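Local coordinates for sterol regulatory element-binding protein cleavage-activating protein (Schizosaccharomyces pombe, PDB 4YHC), which escorts the transcription factor precursor sre1 for processing when sterol and oxygen are low, its cytoplasmic WD40 domain, present here, probably forming the part that binds sre1, at residues Y363-M367 and R447-L453; D51-V55 and L66-K70; H16-F20 and H422-S426; G2-H6 and L453-A458; N122-P127 and S178-V182. The protein carries 9 engineered substitutions. The contacts are given in a common frame with arbitrary orientation. Residues are numbered along the deposited sequence.

Interaction 1 (Y363-M367 and R447-L453); sequences YIFGM and RCVAIVL
In this WD40 beta-propeller domain two neighbouring antiparallel sheets pack face to face; here 363-367 of the five-stranded sheet lies over 447-453 of the sheet holding strands 448-453 and 456-462. Segments 363-367 and 448-453 are extended; Arg447, just before the second strand, is not (psi 16°). The strands run nearly in the same direction, N-to-C axes 26° apart (signed crossing angle -26°) and 8.0 Å apart at closest approach. The gap is filled mainly by side chains, some of them resting on the opposite backbone. Register follows every second residue: CA atoms lie 6.7 Å apart for Tyr363 and Arg447, 7.2 Å for Phe365 and Val449, 8.0 Å for Met367 and Ile451. Tyr363, Phe365 and Met367 point toward the other strand, all with chi1 m, while Ile364 faces away. Phe365 is the main bump: its ring settles against the backbone of Arg447 and Cys448 beside Val449, CZ 3.7 Å from Arg447 O and CB 3.7 Å from Val449 CG1. Ile451 (m, t) fits against Gly366 and Met367, its CD1 4.2 Å from Gly366 C and 3.7 Å from Met367 CG. At the N-terminal end of both segments Tyr363 CE2 rests on Arg447 CG at 4.0 Å, while the Arg447 guanidinium turns to Gly463. At the other end Met367 (m, t, p) swings its methyl over Leu453, CE to CD2 4.0 Å.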
# COMPACT_ATOMS: atom_id res chain seq x y z
N TYR A 363 -1.86 13.78 -2.65
CA TYR A 363 -2.02 13.93 -4.08
C TYR A 363 -2.72 12.71 -4.70
O TYR A 363 -2.50 11.51 -4.27
CB TYR A 363 -0.67 14.03 -4.72
CG TYR A 363 0.14 15.23 -4.33
CD1 TYR A 363 -0.03 16.44 -4.98
CD2 TYR A 363 1.07 15.17 -3.32
CE1 TYR A 363 0.64 17.58 -4.61
CE2 TYR A 363 1.77 16.32 -2.94
CZ TYR A 363 1.55 17.51 -3.61
OH TYR A 363 2.24 18.62 -3.31
N ILE A 364 -3.57 12.98 -5.68
CA ILE A 364 -4.12 11.93 -6.54
C ILE A 364 -3.49 12.07 -7.93
O ILE A 364 -3.40 13.17 -8.47
CB ILE A 364 -5.64 12.03 -6.69
CG1 ILE A 364 -6.31 12.21 -5.37
CG2 ILE A 364 -6.21 10.82 -7.46
CD1 ILE A 364 -7.71 12.69 -5.50
N PHE A 365 -3.10 10.96 -8.53
CA PHE A 365 -2.58 10.96 -9.88
C PHE A 365 -3.37 10.01 -10.70
O PHE A 365 -3.86 8.99 -10.21
CB PHE A 365 -1.12 10.54 -9.92
CG PHE A 365 -0.19 11.44 -9.08
CD1 PHE A 365 0.33 12.62 -9.62
CD2 PHE A 365 0.16 11.10 -7.80
CE1 PHE A 365 1.19 13.46 -8.89
CE2 PHE A 365 1.03 11.94 -7.05
CZ PHE A 365 1.52 13.12 -7.58
N GLY A 366 -3.43 10.29 -11.99
CA GLY A 366 -4.14 9.42 -12.87
C GLY A 366 -3.69 9.47 -14.29
O GLY A 366 -3.04 10.43 -14.69
N MET A 367 -4.11 8.45 -15.09
CA MET A 367 -3.83 8.40 -16.50
C MET A 367 -5.05 7.83 -17.26
O MET A 367 -5.64 6.84 -16.82
CB MET A 367 -2.64 7.49 -16.79
CG MET A 367 -1.30 8.03 -16.35
SD MET A 367 0.11 7.13 -17.05
CE MET A 367 0.02 7.57 -18.78
N ARG A 447 4.81 11.72 -2.76
CA ARG A 447 4.57 12.53 -3.93
C ARG A 447 4.69 11.78 -5.25
O ARG A 447 4.88 12.39 -6.31
CB ARG A 447 5.58 13.69 -3.98
CG ARG A 447 5.44 14.72 -2.86
CD ARG A 447 6.53 15.83 -3.07
NE ARG A 447 7.03 16.35 -1.81
CZ ARG A 447 8.27 16.75 -1.55
NH1 ARG A 447 9.27 16.68 -2.44
NH2 ARG A 447 8.51 17.22 -0.35
N CYS A 448 4.67 10.48 -5.22
CA CYS A 448 4.92 9.72 -6.44
C CYS A 448 4.19 8.39 -6.43
O CYS A 448 3.99 7.76 -5.37
CB CYS A 448 6.41 9.49 -6.67
SG CYS A 448 6.79 9.05 -8.36
N VAL A 449 3.77 7.99 -7.61
CA VAL A 449 3.00 6.81 -7.86
C VAL A 449 3.58 6.06 -9.04
O VAL A 449 4.26 6.63 -9.91
CB VAL A 449 1.61 7.41 -8.07
CG1 VAL A 449 1.06 7.54 -9.47
CG2 VAL A 449 0.79 7.47 -6.82
N ALA A 450 3.35 4.76 -9.05
CA ALA A 450 3.61 3.90 -10.19
C ALA A 450 2.27 3.43 -10.80
O ALA A 450 1.38 2.95 -10.06
CB ALA A 450 4.44 2.67 -9.79
N ILE A 451 2.16 3.57 -12.12
CA ILE A 451 0.97 3.19 -12.87
C ILE A 451 1.45 2.20 -13.96
O ILE A 451 2.24 2.55 -14.80
CB ILE A 451 0.28 4.38 -13.54
CG1 ILE A 451 -0.25 5.31 -12.46
CG2 ILE A 451 -0.92 3.90 -14.37
CD1 ILE A 451 -0.90 6.58 -12.97
N VAL A 452 0.89 0.99 -13.96
CA VAL A 452 1.21 -0.00 -14.99
C VAL A 452 0.54 0.37 -16.31
O VAL A 452 -0.65 0.74 -16.37
CB VAL A 452 0.79 -1.42 -14.56
CG1 VAL A 452 0.86 -2.44 -15.69
CG2 VAL A 452 1.69 -1.91 -13.42
N LEU A 453 1.30 0.26 -17.38
CA LEU A 453 0.81 0.50 -18.75
C LEU A 453 1.13 -0.74 -19.55
O LEU A 453 2.22 -0.82 -20.15
CB LEU A 453 1.55 1.69 -19.33
CG LEU A 453 0.95 3.07 -19.15
CD1 LEU A 453 -0.14 3.25 -18.12
CD2 LEU A 453 2.03 4.17 -19.02

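Interaction 2 (D51-V55 and L66-K70); sequences DRSLV and LVLSK. Engineered in segment 51-55: Ser53 (natural residue Cys).
Two waters extend this strand pairing beyond the point where its direct hydrogen bonds stop. Water 1 donates to Asp51 OD2 (2.8 Å) and accepts from Lys70 N (3.0 Å); water 2 accepts from Arg52 NH2 (3.1 Å) and donates to Lys70 O (2.6 Å). The segments run antiparallel, end-to-end directions 173° apart. Leu54 and Leu68 form the hydrogen-bonded pair, with Leu54 N to Leu68 O at 2.8 Å and Leu68 N to Leu54 O at 2.7 Å; Val55 and Val67 are the non-hydrogen-bonded pair, their CA atoms 4.5 Å apart. Leu54 (chi1 t) shares a face with Leu68 and reaches Leu66, CD1 to CD1 4.0 Å; both valines, chi1 t, take the other face. Before the strand comes an Asx turn: Asp51 (chi1 p) accepts through OD1 from Ser53 N at 3.2 Å and, very short at 2.5 Å, from OG of the engineered Ser53. Arg52 between them has positive phi (72°). Lys70 is all-trans, its CG 3.2 Å from Asp51 O. This is the outer beta hairpin of the first predicted WD repeat: strand 54-58 lies between 44-49 and the edge strand 63-68, with Val55 hydrogen-bonded through its backbone to Ser47.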
# COMPACT_ATOMS: atom_id res chain seq x y z
N ASP A 51 3.48 -13.89 -17.17
CA ASP A 51 4.38 -15.07 -17.33
C ASP A 51 5.28 -15.44 -16.11
O ASP A 51 6.25 -16.19 -16.27
CB ASP A 51 5.29 -14.82 -18.53
CG ASP A 51 6.16 -13.57 -18.40
OD1 ASP A 51 6.00 -12.77 -17.42
OD2 ASP A 51 7.02 -13.36 -19.28
N ARG A 52 4.97 -14.87 -14.93
CA ARG A 52 5.78 -15.02 -13.69
C ARG A 52 7.12 -14.26 -13.66
O ARG A 52 7.83 -14.32 -12.68
CB ARG A 52 5.92 -16.50 -13.27
CG ARG A 52 4.55 -17.12 -13.07
CD ARG A 52 4.54 -18.65 -12.92
NE ARG A 52 5.21 -19.24 -14.05
CZ ARG A 52 4.63 -19.64 -15.17
NH1 ARG A 52 3.31 -19.64 -15.28
NH2 ARG A 52 5.40 -20.11 -16.16
N SER A 53 7.46 -13.50 -14.71
CA SER A 53 8.74 -12.79 -14.74
C SER A 53 8.78 -11.76 -13.59
O SER A 53 7.76 -11.17 -13.23
CB SER A 53 8.97 -12.04 -16.06
OG SER A 53 7.81 -11.37 -16.53
N LEU A 54 9.96 -11.54 -13.07
CA LEU A 54 10.13 -10.65 -11.95
C LEU A 54 11.20 -9.61 -12.23
O LEU A 54 12.31 -9.94 -12.60
CB LEU A 54 10.57 -11.47 -10.78
CG LEU A 54 10.58 -11.07 -9.30
CD1 LEU A 54 11.92 -10.96 -8.69
CD2 LEU A 54 9.64 -10.00 -8.81
N VAL A 55 10.89 -8.39 -11.88
CA VAL A 55 11.86 -7.31 -11.90
C VAL A 55 11.82 -6.63 -10.52
O VAL A 55 10.72 -6.21 -10.02
CB VAL A 55 11.54 -6.27 -13.01
CG1 VAL A 55 12.53 -5.11 -12.95
CG2 VAL A 55 11.49 -6.91 -14.42
N LEU A 66 17.31 -7.14 -9.48
CA LEU A 66 17.17 -8.57 -9.79
C LEU A 66 16.17 -8.60 -10.91
O LEU A 66 15.16 -7.90 -10.86
CB LEU A 66 16.58 -9.30 -8.55
CG LEU A 66 16.79 -10.78 -8.25
CD1 LEU A 66 15.66 -11.36 -7.40
CD2 LEU A 66 16.92 -11.56 -9.53
N VAL A 67 16.47 -9.38 -11.94
CA VAL A 67 15.58 -9.55 -13.02
C VAL A 67 15.54 -11.04 -13.22
O VAL A 67 16.61 -11.68 -13.33
CB VAL A 67 16.08 -8.94 -14.32
CG1 VAL A 67 15.15 -9.31 -15.44
CG2 VAL A 67 16.16 -7.43 -14.23
N LEU A 68 14.34 -11.61 -13.19
CA LEU A 68 14.16 -13.03 -13.56
C LEU A 68 13.14 -13.18 -14.63
O LEU A 68 11.99 -12.79 -14.46
CB LEU A 68 13.84 -13.93 -12.36
CG LEU A 68 14.92 -14.03 -11.27
CD1 LEU A 68 14.42 -14.67 -10.01
CD2 LEU A 68 16.19 -14.76 -11.75
N SER A 69 13.54 -13.80 -15.75
CA SER A 69 12.61 -14.13 -16.81
C SER A 69 11.70 -15.27 -16.41
O SER A 69 11.95 -15.98 -15.46
CB SER A 69 13.41 -14.56 -18.06
OG SER A 69 14.25 -15.71 -17.71
N LYS A 70 10.64 -15.47 -17.17
CA LYS A 70 9.77 -16.62 -17.00
C LYS A 70 10.50 -17.98 -16.85
O LYS A 70 10.12 -18.81 -16.06
CB LYS A 70 8.82 -16.71 -18.18
CG LYS A 70 8.06 -18.03 -18.21
CD LYS A 70 7.31 -18.18 -19.52
CE LYS A 70 6.68 -19.55 -19.66
NZ LYS A 70 6.50 -19.83 -21.10
O HOH W 1 9.79 -13.63 -19.41
O HOH W 2 8.27 -20.23 -14.96

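Interaction 3 (H16-F20 and H422-S426); sequences HEEKF and HRSKS. Engineered in segment 422-426: Ser424 (natural residue Cys).
Along strand 422-426, which is extended throughout, alternate residues meet helix 15-19 and the start of strand 20-24. Arg423 comes first, pointing toward the helix with chi1 near -96° and chi2 t. One face of its guanidinium is covered by His16, whose CB sits 3.5 Å from Arg423 NH1. Arg423 O lies 3.8 Å from Phe20 CE2. Ser424, an engineered residue, turns its side chain away, so just its backbone takes part: Ser424 CA is at the edge of the Phe20 ring, 4.3 Å from CE2. Next, Lys425 points toward the helix again and stretches out (m, t, t, t). Its CG packs 3.8 Å from Phe20 CD2, and its NZ donates to two main-chain carbonyls, Glu17 O at 2.8 Å and Phe20 O at 2.9 Å, while making a salt bridge to Asp12. Glu17 O also takes Phe20 N at 3.2 Å, so the ammonium sits between the carbonyls of Glu17 and Phe20. Phe20 (chi1 t) continues inward onto Met414 and Val460. The arrangement joins two adjacent sheets of the WD40 propeller, the N-terminal strand 20-24 completing the sheet of the C-terminal strands, as in the velcro closure of this fold.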
# COMPACT_ATOMS: atom_id res chain seq x y z
N HIS A 16 5.48 25.34 -11.43
CA HIS A 16 4.49 24.34 -10.98
C HIS A 16 4.29 23.20 -11.96
O HIS A 16 4.27 22.03 -11.55
CB HIS A 16 3.13 24.95 -10.65
CG HIS A 16 3.21 26.06 -9.66
ND1 HIS A 16 4.01 26.00 -8.54
CD2 HIS A 16 2.61 27.27 -9.63
CE1 HIS A 16 3.90 27.13 -7.85
NE2 HIS A 16 3.04 27.91 -8.49
N GLU A 17 4.21 23.53 -13.26
CA GLU A 17 4.08 22.50 -14.30
C GLU A 17 5.29 21.68 -14.41
O GLU A 17 5.23 20.50 -14.66
CB GLU A 17 3.81 23.11 -15.66
CG GLU A 17 2.45 23.75 -15.68
CD GLU A 17 2.18 24.45 -17.00
OE1 GLU A 17 3.14 24.82 -17.73
OE2 GLU A 17 0.99 24.62 -17.31
N GLU A 18 6.44 22.33 -14.28
CA GLU A 18 7.67 21.64 -14.39
C GLU A 18 7.82 20.49 -13.36
O GLU A 18 8.39 19.46 -13.65
CB GLU A 18 8.82 22.65 -14.25
CG GLU A 18 10.14 22.00 -14.61
CD GLU A 18 11.32 22.95 -14.54
OE1 GLU A 18 12.38 22.45 -14.16
OE2 GLU A 18 11.15 24.17 -14.86
N LYS A 19 7.38 20.73 -12.14
CA LYS A 19 7.44 19.75 -11.06
C LYS A 19 6.49 18.55 -11.23
O LYS A 19 6.66 17.53 -10.58
CB LYS A 19 7.10 20.44 -9.77
CG LYS A 19 8.21 21.42 -9.44
CD LYS A 19 8.15 22.05 -8.09
CE LYS A 19 6.79 22.59 -7.76
NZ LYS A 19 6.73 22.75 -6.29
N PHE A 20 5.48 18.69 -12.08
CA PHE A 20 4.60 17.56 -12.43
C PHE A 20 5.24 16.67 -13.49
O PHE A 20 5.45 17.07 -14.67
CB PHE A 20 3.21 18.12 -12.89
CG PHE A 20 2.20 17.05 -13.24
CD1 PHE A 20 2.23 15.83 -12.67
CD2 PHE A 20 1.19 17.33 -14.16
CE1 PHE A 20 1.26 14.89 -12.99
CE2 PHE A 20 0.27 16.39 -14.51
CZ PHE A 20 0.28 15.15 -13.91
N HIS A 422 -6.16 21.01 -9.66
CA HIS A 422 -6.00 20.00 -10.67
C HIS A 422 -4.99 20.46 -11.72
O HIS A 422 -4.88 21.65 -11.98
CB HIS A 422 -7.35 19.80 -11.32
CG HIS A 422 -7.45 18.54 -12.09
ND1 HIS A 422 -7.07 18.45 -13.42
CD2 HIS A 422 -7.87 17.31 -11.73
CE1 HIS A 422 -7.28 17.22 -13.85
NE2 HIS A 422 -7.77 16.51 -12.85
N ARG A 423 -4.20 19.54 -12.28
CA ARG A 423 -3.30 19.84 -13.42
C ARG A 423 -3.31 18.66 -14.37
O ARG A 423 -3.33 17.52 -13.91
CB ARG A 423 -1.87 19.96 -12.93
CG ARG A 423 -1.41 21.35 -12.64
CD ARG A 423 0.09 21.37 -12.36
NE ARG A 423 0.33 21.69 -10.96
CZ ARG A 423 0.21 22.91 -10.45
NH1 ARG A 423 -0.13 23.93 -11.24
NH2 ARG A 423 0.44 23.11 -9.17
N SER A 424 -3.22 18.90 -15.66
CA SER A 424 -3.18 17.81 -16.60
C SER A 424 -2.19 18.09 -17.69
O SER A 424 -1.88 19.23 -17.94
CB SER A 424 -4.55 17.53 -17.20
OG SER A 424 -4.93 18.65 -17.95
N LYS A 425 -1.62 17.03 -18.24
CA LYS A 425 -0.69 17.10 -19.33
C LYS A 425 -1.18 16.08 -20.36
O LYS A 425 -1.62 14.96 -20.02
CB LYS A 425 0.77 16.80 -18.91
CG LYS A 425 1.39 17.82 -17.97
CD LYS A 425 2.88 17.69 -17.82
CE LYS A 425 3.44 18.89 -17.01
NZ LYS A 425 4.91 18.80 -16.88
N SER A 426 -1.14 16.51 -21.60
CA SER A 426 -1.44 15.67 -22.75
C SER A 426 -0.14 14.97 -23.21
O SER A 426 0.92 15.62 -23.33
CB SER A 426 -2.07 16.59 -23.84
OG SER A 426 -2.51 15.85 -24.94

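Interaction 4 (G2-H6 and L453-A458); sequences GWSDH and LGNYVA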
# COMPACT_ATOMS: atom_id res chain seq x y z
N GLY A 2 11.92 1.33 -24.71
CA GLY A 2 10.83 2.30 -24.52
C GLY A 2 9.51 1.90 -25.14
O GLY A 2 9.41 1.01 -25.99
N TRP A 3 8.48 2.61 -24.71
CA TRP A 3 7.13 2.24 -24.97
C TRP A 3 6.61 2.84 -26.24
O TRP A 3 5.44 2.60 -26.57
CB TRP A 3 6.22 2.57 -23.80
CG TRP A 3 6.22 3.96 -23.30
CD1 TRP A 3 6.48 5.10 -24.03
CD2 TRP A 3 6.03 4.39 -21.93
NE1 TRP A 3 6.41 6.19 -23.22
CE2 TRP A 3 6.12 5.80 -21.93
CE3 TRP A 3 5.73 3.73 -20.73
CZ2 TRP A 3 5.91 6.55 -20.80
CZ3 TRP A 3 5.58 4.50 -19.57
CH2 TRP A 3 5.69 5.89 -19.61
N SER A 4 7.44 3.63 -26.93
CA SER A 4 7.03 4.33 -28.18
C SER A 4 8.26 4.60 -29.02
O SER A 4 9.39 4.45 -28.51
CB SER A 4 6.37 5.67 -27.89
OG SER A 4 7.21 6.56 -27.08
N ASP A 5 8.08 5.07 -30.26
CA ASP A 5 9.24 5.69 -30.97
C ASP A 5 9.60 7.00 -30.32
O ASP A 5 10.79 7.22 -29.98
CB ASP A 5 8.93 5.94 -32.43
CG ASP A 5 8.90 4.67 -33.23
OD1 ASP A 5 9.17 3.54 -32.67
OD2 ASP A 5 8.57 4.83 -34.43
N HIS A 6 8.60 7.83 -30.08
CA HIS A 6 8.80 9.04 -29.23
C HIS A 6 7.51 9.48 -28.60
O HIS A 6 6.43 9.20 -29.11
CB HIS A 6 9.36 10.22 -30.07
CG HIS A 6 8.39 10.75 -31.11
ND1 HIS A 6 8.33 10.26 -32.39
CD2 HIS A 6 7.42 11.70 -31.03
CE1 HIS A 6 7.38 10.90 -33.07
NE2 HIS A 6 6.85 11.80 -32.28
N LEU A 453 1.30 0.26 -17.38
CA LEU A 453 0.81 0.50 -18.75
C LEU A 453 1.13 -0.74 -19.55
O LEU A 453 2.22 -0.82 -20.15
CB LEU A 453 1.55 1.69 -19.33
CG LEU A 453 0.95 3.07 -19.15
CD1 LEU A 453 -0.14 3.25 -18.12
CD2 LEU A 453 2.03 4.17 -19.02
N GLY A 454 0.28 -1.76 -19.47
CA GLY A 454 0.66 -3.05 -20.10
C GLY A 454 1.86 -3.75 -19.53
O GLY A 454 1.83 -4.25 -18.41
N ASN A 455 2.95 -3.79 -20.29
CA ASN A 455 4.16 -4.40 -19.78
C ASN A 455 5.19 -3.40 -19.33
O ASN A 455 6.28 -3.77 -19.05
CB ASN A 455 4.75 -5.36 -20.80
CG ASN A 455 4.96 -4.72 -22.12
OD1 ASN A 455 4.12 -3.95 -22.58
ND2 ASN A 455 6.11 -4.97 -22.72
N TYR A 456 4.80 -2.13 -19.23
CA TYR A 456 5.68 -1.07 -18.76
C TYR A 456 5.12 -0.53 -17.46
O TYR A 456 3.96 -0.73 -17.17
CB TYR A 456 5.70 0.07 -19.76
CG TYR A 456 6.27 -0.38 -21.11
CD1 TYR A 456 5.42 -0.90 -22.10
CD2 TYR A 456 7.64 -0.28 -21.40
CE1 TYR A 456 5.92 -1.33 -23.34
CE2 TYR A 456 8.15 -0.68 -22.68
CZ TYR A 456 7.27 -1.23 -23.63
OH TYR A 456 7.66 -1.67 -24.91
N VAL A 457 5.95 0.22 -16.74
CA VAL A 457 5.48 1.06 -15.68
C VAL A 457 5.91 2.54 -15.82
O VAL A 457 7.05 2.82 -16.15
CB VAL A 457 5.63 0.44 -14.24
CG1 VAL A 457 6.35 -0.91 -14.15
CG2 VAL A 457 5.93 1.44 -13.15
N ALA A 458 4.95 3.41 -15.54
CA ALA A 458 5.17 4.83 -15.51
C ALA A 458 5.16 5.26 -14.09
O ALA A 458 4.25 4.89 -13.36
CB ALA A 458 4.04 5.60 -16.20
O HOH W 3 10.07 -1.72 -25.41
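Aromatic contacts dominate. Trp3 CB stands almost exactly over the Tyr456 ring, 3.7 Å from its centroid and 1° off the normal, a CH-pi contact. The indole itself meets that ring edge-to-face, the centroids of the Trp3 five-membered ring and the Tyr456 ring 5.9 Å apart, planes at 73°. Apolar side chains line the six-membered half of the indole: Trp3 CZ3 touches Leu453 CD2 at 3.6 Å, CH2 touches Ala458 CB and CE3 touches Tyr456 CB, both at 3.8 Å. A type II' turn, with positive phi at Gly454, brings Leu453 and Tyr456 together. A water bridge adds a polar link: water 3 donates to Gly2 O at 2.9 Å and lies 2.5 Å from Tyr456 OH. Indole NE1 is spent on Asp7. Segment 2-6 leads into strand 6-8, the edge of the five-stranded sheet, and so rests on the neighbouring sheet of the WD40 propeller. Shape and ring orientation, more than direct polar bonds, thus define how the N-terminal residues lie on this hairpin.

Interaction 5 (N122-P127 and S178-V182); sequences NVFWMP and SISIV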
# COMPACT_ATOMS: atom_id res chain seq x y z
N ASN A 122 -1.89 -14.56 1.20
CA ASN A 122 -1.30 -13.26 1.47
C ASN A 122 -0.10 -13.48 2.36
O ASN A 122 -0.23 -14.27 3.30
CB ASN A 122 -2.33 -12.40 2.15
CG ASN A 122 -1.97 -10.94 2.11
OD1 ASN A 122 -1.09 -10.52 1.35
ND2 ASN A 122 -2.66 -10.15 2.94
N VAL A 123 1.07 -12.87 2.05
CA VAL A 123 2.28 -13.04 2.83
C VAL A 123 2.85 -11.75 3.35
O VAL A 123 2.86 -10.81 2.63
CB VAL A 123 3.37 -13.70 1.96
CG1 VAL A 123 4.64 -13.82 2.78
CG2 VAL A 123 2.92 -15.07 1.49
N PHE A 124 3.33 -11.70 4.59
CA PHE A 124 3.81 -10.46 5.22
C PHE A 124 5.03 -10.80 5.97
O PHE A 124 5.05 -11.80 6.64
CB PHE A 124 2.89 -9.97 6.39
CG PHE A 124 1.47 -10.04 6.11
CD1 PHE A 124 0.92 -9.23 5.20
CD2 PHE A 124 0.68 -10.92 6.82
CE1 PHE A 124 -0.41 -9.27 4.95
CE2 PHE A 124 -0.66 -10.99 6.56
CZ PHE A 124 -1.21 -10.17 5.62
N TRP A 125 6.03 -9.94 5.92
CA TRP A 125 7.19 -9.98 6.80
C TRP A 125 6.99 -9.08 8.02
O TRP A 125 6.55 -7.92 7.89
CB TRP A 125 8.38 -9.40 6.06
CG TRP A 125 8.92 -10.21 4.90
CD1 TRP A 125 8.29 -10.48 3.75
CD2 TRP A 125 10.21 -10.75 4.78
NE1 TRP A 125 9.12 -11.13 2.90
CE2 TRP A 125 10.32 -11.31 3.52
CE3 TRP A 125 11.33 -10.76 5.62
CZ2 TRP A 125 11.49 -11.96 3.06
CZ3 TRP A 125 12.52 -11.35 5.15
CH2 TRP A 125 12.58 -11.97 3.91
N MET A 126 7.35 -9.57 9.20
CA MET A 126 7.31 -8.70 10.35
C MET A 126 8.63 -8.81 11.12
O MET A 126 9.18 -9.87 11.26
CB MET A 126 6.14 -9.06 11.24
CG MET A 126 4.78 -9.06 10.46
SD MET A 126 3.41 -9.43 11.54
CE MET A 126 3.05 -7.78 12.02
N PRO A 127 9.11 -7.70 11.65
CA PRO A 127 10.40 -7.72 12.35
C PRO A 127 10.29 -8.57 13.58
O PRO A 127 9.29 -8.50 14.24
CB PRO A 127 10.66 -6.24 12.72
CG PRO A 127 9.32 -5.55 12.63
CD PRO A 127 8.44 -6.38 11.69
N SER A 178 -6.66 -9.87 4.83
CA SER A 178 -5.79 -9.87 5.99
C SER A 178 -4.79 -8.77 5.81
O SER A 178 -4.40 -8.48 4.72
CB SER A 178 -5.12 -11.22 6.18
OG SER A 178 -4.35 -11.52 5.01
N ILE A 179 -4.38 -8.17 6.93
CA ILE A 179 -3.34 -7.17 6.95
C ILE A 179 -2.44 -7.34 8.14
O ILE A 179 -2.79 -7.96 9.20
CB ILE A 179 -3.89 -5.76 7.03
CG1 ILE A 179 -4.75 -5.59 8.29
CG2 ILE A 179 -4.64 -5.45 5.75
CD1 ILE A 179 -5.23 -4.17 8.56
N SER A 180 -1.24 -6.82 7.97
CA SER A 180 -0.25 -6.81 9.07
C SER A 180 -0.21 -5.44 9.71
O SER A 180 -0.28 -4.44 9.02
CB SER A 180 1.11 -7.23 8.52
OG SER A 180 1.82 -6.15 8.09
N ILE A 181 -0.09 -5.39 11.02
CA ILE A 181 0.20 -4.17 11.72
C ILE A 181 1.42 -4.35 12.64
O ILE A 181 1.33 -4.99 13.69
CB ILE A 181 -1.02 -3.85 12.56
CG1 ILE A 181 -2.26 -3.94 11.62
CG2 ILE A 181 -0.87 -2.54 13.28
CD1 ILE A 181 -3.42 -3.12 12.00
N VAL A 182 2.54 -3.78 12.22
CA VAL A 182 3.83 -3.81 12.94
C VAL A 182 3.78 -2.54 13.72
O VAL A 182 4.03 -1.49 13.21
CB VAL A 182 4.98 -3.83 11.93
CG1 VAL A 182 6.37 -3.80 12.62
CG2 VAL A 182 4.87 -5.05 11.08
O HOH W 4 4.36 -6.56 7.21
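Phe124 and Met126 reach across to 178-182 with chi1 in the m well, at -44° and -54°, while Asn122 does so with chi1 t. That t rotamer brings Asn122 ND2 to Ser178 OG, 3.0 Å away and hydrogen-bonded; Ser178, chi1 p, presents its hydroxyl to it. The Phe124 ring lies down over the other strand, and Ser180 CB enters its face 4.0 Å from the centroid, 23° off the normal, a CH-pi contact. Ser178 OG lies at the edge of the same ring, 3.5 Å from CZ. These strands begin consecutive sheets of the WD40 propeller, in the third and fourth predicted WD repeats. Segments 122-127 and 178-182 run side by side toward the same end, axes 5° apart and 7.8 Å at closest approach, too far for backbone pairing, so side chains fill the seam between blades. Val123 and Trp125 point away, to the preceding blade, where Trp125 NE1 bonds to Ser90. Ser180, with chi1 at 90°, places OG 2.7 Å from water 4, which donates to Trp125 O at 2.7 Å. Met126 stretches out at chi2 (t) and then bends at chi3 (89°), setting CE 3.4 Å from Val182 CG2 and 3.7 Å from Ile181 O. Val182, chi1 t, turns its other methyl, CG1, to Pro127 CG at 3.4 Å.

Interactions 1, 3 and 4 form one connected region around the place where the N-terminal segment meets the last strands. Interactions 1 and 4 share Leu453, and Ile451 N lies 2.8 Å from Ala458 O, a probable hydrogen bond between neighbouring strands. Interaction 3 also touches interaction 1, Phe20 CE1 packing 4.2 Å from Phe365 CD1; their centres are 13 Å apart. Interaction 2 stands apart, its nearest atoms about 8 Å from interaction 4, and interaction 5 lies across the chain's centre, 24 Å from interaction 1 between centres. Beside interaction 1, the side chain of Arg447 lies close to a bound citrate, probably from the crystallisation liquor.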